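Local coordinates for flagellar hook-associated protein 2 (PDB 6IWY) that caps the growing tip of the bacterial flagellar filament, promoting polymerization of flagellin monomers there and preventing them from leaking out unassembled, at residues L63-Q68 with G95-I100; N139-G144 with K180-A185. One frame throughout, in Å; residues are numbered along the deposited sequence.

Contact 1 of 2, residues L63-Q68 with G95-I100; sequences LKFYTQ and GEVMGI
Phe65 and Thr67, two residues apart on one strand, both touch Val97, and at this point two antiparallel β-sheets of the cap protein meet. Strand 61-67 is the middle strand of a small three-stranded sheet, while strand 97-103 lies at one side of a four-stranded sheet. Their backbones stay well separated: the nearest CA atoms across the contact, those of Thr67 and Val97, are 8.7 Å apart, so side chains alone bridge the gap.

Val97 is the one to follow. Its CB faces strand 61-67, with the CE1 of Phe65 4.4 Å from it. There it forks. CG1 is turned anti to the residue's own backbone N (chi1 -171°) and lies on the Phe65 side, 4.4 Å from the same CE1. CG2, on the branch anti to the carbonyl carbon, does most of the touching. It reaches Phe65 CE1 at 4.0 Å and Thr67 CG2 at 3.9 Å, one methyl thus serving both residues. The ring takes it obliquely, and the phenyl ring and the valine run antiparallel alongside each other, offset.

Thr67 has two roles: its methyl CG2 joins this apolar cluster, whereas OG1 is hydrogen-bonded to the carbonyl O of Arg124. All three touching residues are buried, and the packing extends past them: Phe65 also rests on Val74 of the neighbouring strand and on Val125, and Val97 on Val114 of its own sheet. On the far side from Thr67, Leu63 bears on the phenyl ring from the same strand, its CG lying in the ring plane at the edge, 3.8 Å from Phe65 CD2.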
# COMPACT_ATOMS: atom_id res chain seq x y z
N LEU A 63 -4.06 -8.91 -1.26
CA LEU A 63 -2.89 -8.20 -0.78
C LEU A 63 -2.78 -6.94 -1.59
O LEU A 63 -2.65 -7.01 -2.79
CB LEU A 63 -1.62 -9.02 -0.91
CG LEU A 63 -0.30 -8.29 -0.64
CD1 LEU A 63 -0.14 -7.94 0.79
CD2 LEU A 63 0.86 -9.15 -1.11
N LYS A 64 -2.83 -5.80 -0.92
CA LYS A 64 -2.76 -4.48 -1.54
C LYS A 64 -1.39 -3.87 -1.33
O LYS A 64 -0.93 -3.72 -0.18
CB LYS A 64 -3.78 -3.55 -0.87
CG LYS A 64 -5.16 -3.55 -1.51
CD LYS A 64 -6.20 -2.75 -0.68
CE LYS A 64 -5.89 -1.24 -0.61
NZ LYS A 64 -7.11 -0.37 -0.34
N PHE A 65 -0.73 -3.45 -2.40
CA PHE A 65 0.43 -2.58 -2.23
C PHE A 65 0.60 -1.71 -3.44
O PHE A 65 -0.04 -1.95 -4.46
CB PHE A 65 1.70 -3.39 -1.96
CG PHE A 65 1.96 -4.44 -2.98
CD1 PHE A 65 2.61 -4.12 -4.17
CD2 PHE A 65 1.52 -5.72 -2.78
CE1 PHE A 65 2.83 -5.07 -5.13
CE2 PHE A 65 1.73 -6.69 -3.75
CZ PHE A 65 2.39 -6.37 -4.94
N TYR A 66 1.49 -0.73 -3.32
CA TYR A 66 1.68 0.34 -4.31
C TYR A 66 3.16 0.61 -4.56
O TYR A 66 3.92 0.85 -3.62
CB TYR A 66 1.03 1.62 -3.83
CG TYR A 66 1.38 2.86 -4.59
CD1 TYR A 66 0.70 3.21 -5.79
CD2 TYR A 66 2.33 3.76 -4.11
CE1 TYR A 66 0.99 4.42 -6.49
CE2 TYR A 66 2.63 4.97 -4.79
CZ TYR A 66 1.95 5.28 -5.98
OH TYR A 66 2.25 6.45 -6.65
N THR A 67 3.56 0.58 -5.82
CA THR A 67 4.91 0.87 -6.21
C THR A 67 4.93 1.19 -7.69
O THR A 67 3.96 0.90 -8.41
CB THR A 67 5.81 -0.31 -5.87
OG1 THR A 67 7.16 0.13 -5.81
CG2 THR A 67 5.67 -1.46 -6.88
N GLN A 68 6.01 1.81 -8.15
CA GLN A 68 6.12 2.25 -9.55
C GLN A 68 4.85 2.96 -10.00
O GLN A 68 4.37 2.78 -11.11
CB GLN A 68 6.40 1.05 -10.48
N GLY A 95 6.40 -9.83 -12.72
CA GLY A 95 7.80 -9.92 -12.37
C GLY A 95 8.46 -8.61 -11.93
O GLY A 95 9.67 -8.58 -11.73
N GLU A 96 7.67 -7.55 -11.74
CA GLU A 96 8.23 -6.26 -11.32
C GLU A 96 8.45 -6.25 -9.82
O GLU A 96 9.35 -5.56 -9.30
CB GLU A 96 7.29 -5.13 -11.74
CG GLU A 96 7.37 -4.81 -13.24
CD GLU A 96 8.56 -3.91 -13.60
OE1 GLU A 96 8.72 -2.83 -12.98
OE2 GLU A 96 9.34 -4.29 -14.51
N VAL A 97 7.58 -6.97 -9.13
CA VAL A 97 7.73 -7.21 -7.72
C VAL A 97 7.81 -8.70 -7.59
O VAL A 97 6.95 -9.40 -8.09
CB VAL A 97 6.56 -6.69 -6.87
CG1 VAL A 97 6.92 -6.80 -5.38
CG2 VAL A 97 6.28 -5.26 -7.22
N MET A 98 8.85 -9.18 -6.93
CA MET A 98 9.12 -10.58 -6.87
C MET A 98 8.72 -11.03 -5.49
O MET A 98 9.18 -10.49 -4.48
CB MET A 98 10.60 -10.84 -7.14
CG MET A 98 11.08 -10.38 -8.52
SD MET A 98 12.88 -10.51 -8.79
CE MET A 98 13.50 -9.19 -7.72
N GLY A 99 7.81 -12.00 -5.47
CA GLY A 99 7.49 -12.76 -4.26
C GLY A 99 8.38 -13.98 -4.17
O GLY A 99 8.24 -14.91 -4.92
N ILE A 100 9.28 -13.93 -3.20
CA ILE A 100 10.40 -14.85 -3.04
C ILE A 100 10.38 -15.38 -1.61
O ILE A 100 10.08 -14.62 -0.68
CB ILE A 100 11.73 -14.07 -3.22
CG1 ILE A 100 11.95 -13.68 -4.69
CG2 ILE A 100 12.92 -14.85 -2.70
CD1 ILE A 100 13.08 -12.70 -4.90

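Contact 2 of 2, residues N139-G144 with K180-A185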
# COMPACT_ATOMS: atom_id res chain seq x y z
N ASN A 139 5.86 28.99 -1.91
CA ASN A 139 5.13 30.06 -1.24
C ASN A 139 4.91 29.79 0.24
O ASN A 139 4.92 28.64 0.70
CB ASN A 139 3.78 30.29 -1.92
CG ASN A 139 3.91 30.71 -3.36
OD1 ASN A 139 3.12 30.30 -4.21
ND2 ASN A 139 4.94 31.51 -3.66
N ALA A 140 4.73 30.88 0.99
CA ALA A 140 4.43 30.82 2.41
C ALA A 140 3.06 30.24 2.57
O ALA A 140 2.17 30.51 1.75
CB ALA A 140 4.48 32.22 3.05
N LEU A 141 2.88 29.44 3.61
CA LEU A 141 1.54 29.08 4.05
C LEU A 141 1.35 29.16 5.57
O LEU A 141 2.24 28.85 6.38
CB LEU A 141 1.10 27.71 3.49
CG LEU A 141 2.01 26.48 3.50
CD1 LEU A 141 2.68 26.28 4.84
CD2 LEU A 141 1.21 25.23 3.08
N SER A 142 0.18 29.66 5.95
CA SER A 142 -0.27 29.57 7.31
C SER A 142 -1.38 28.53 7.34
O SER A 142 -2.38 28.65 6.64
CB SER A 142 -0.75 30.95 7.83
OG SER A 142 -0.63 30.97 9.26
N LEU A 143 -1.20 27.49 8.14
CA LEU A 143 -2.23 26.48 8.32
C LEU A 143 -2.93 26.64 9.66
O LEU A 143 -2.47 26.15 10.69
CB LEU A 143 -1.66 25.05 8.16
CG LEU A 143 -1.16 24.71 6.74
CD1 LEU A 143 -0.92 23.23 6.60
CD2 LEU A 143 -2.11 25.16 5.67
N GLY A 144 -4.07 27.31 9.64
CA GLY A 144 -4.83 27.49 10.86
C GLY A 144 -6.25 27.01 10.77
O GLY A 144 -6.50 25.88 10.40
N LYS A 180 12.03 21.50 -1.05
CA LYS A 180 12.42 20.41 -0.13
C LYS A 180 12.22 20.78 1.35
O LYS A 180 11.59 20.03 2.10
CB LYS A 180 13.86 19.97 -0.39
CG LYS A 180 14.21 18.61 0.20
CD LYS A 180 15.56 18.11 -0.31
N GLN A 181 12.71 21.95 1.76
CA GLN A 181 12.51 22.42 3.14
C GLN A 181 11.04 22.66 3.52
O GLN A 181 10.65 22.43 4.68
CB GLN A 181 13.34 23.68 3.43
CG GLN A 181 14.79 23.35 3.82
CD GLN A 181 15.77 24.31 3.21
OE1 GLN A 181 15.59 25.52 3.27
NE2 GLN A 181 16.83 23.77 2.61
N LYS A 182 10.23 23.10 2.56
CA LYS A 182 8.77 23.21 2.74
C LYS A 182 8.18 21.86 3.09
O LYS A 182 7.45 21.74 4.07
CB LYS A 182 8.09 23.74 1.46
CG LYS A 182 6.65 24.22 1.64
CD LYS A 182 6.27 25.29 0.57
CE LYS A 182 4.75 25.51 0.47
NZ LYS A 182 4.35 26.27 -0.73
N ASN A 183 8.48 20.86 2.28
CA ASN A 183 7.86 19.55 2.49
C ASN A 183 8.33 18.95 3.79
O ASN A 183 7.52 18.43 4.54
CB ASN A 183 8.12 18.59 1.33
CG ASN A 183 6.90 18.41 0.44
OD1 ASN A 183 5.75 18.52 0.88
ND2 ASN A 183 7.14 18.10 -0.82
N THR A 184 9.62 19.03 4.07
CA THR A 184 10.10 18.54 5.33
C THR A 184 9.27 19.20 6.44
O THR A 184 8.76 18.53 7.34
CB THR A 184 11.61 18.80 5.50
OG1 THR A 184 12.31 18.20 4.41
CG2 THR A 184 12.12 18.18 6.81
N ALA A 185 9.06 20.50 6.35
CA ALA A 185 8.30 21.21 7.38
C ALA A 185 6.91 20.61 7.54
O ALA A 185 6.46 20.33 8.65
CB ALA A 185 8.20 22.67 7.06
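Asn139, just ahead of the short strand 141-143, and Lys182, in the first turn of helix 179-196, are the closest backbone pair here, their CA atoms 8.7 Å apart. This is a helix-on-sheet contact: the strand lies at one side of a four-stranded antiparallel sheet, and the helix sits against it. Lys182 spans the gap. Its CG is anti to the backbone N (chi1 -166°) and the chain beyond stays extended, which carries the amino group all the way to the strand's N-terminal approach.

On the way, the CE of Lys182 passes the CG of Leu141 at 4.2 Å, the two side chains crossing at a slant. Leu141 itself is buried against Leu171 and Leu173 of the adjacent strand and Leu240 of helix 237-240, and Ala185, one turn further along helix 179-196, also touches Leu173. The amino group of Lys182 is gripped by two backbone carbonyls, that of Asn139 and that of Asn137. In the first of these bonds, NZ lies 2.8 Å from Asn139 O at a C=O...N angle of 126°, tilted 20° from the carbonyl plane.

Overall arrangement
Contacts 1 and 2 involve three different sheets of this central portion of the cap protein: contact 1 joins two, contact 2 sets a helix on a third. Their centres are about 33 Å apart and their nearest atoms about 14 Å, so they do not touch, and along the chain contact 1 closes before contact 2 opens. Contact 1 is the more central, about 10 Å from the centre of the chain against about 26 Å for contact 2. The chemistry differs too: 63-68 meets 95-100 through apolar groups, whereas 139-144 is tied to 180-185 by a lysine hydrogen bond. The two segments are separated by 26 residues in contact 1 and by 35 in contact 2.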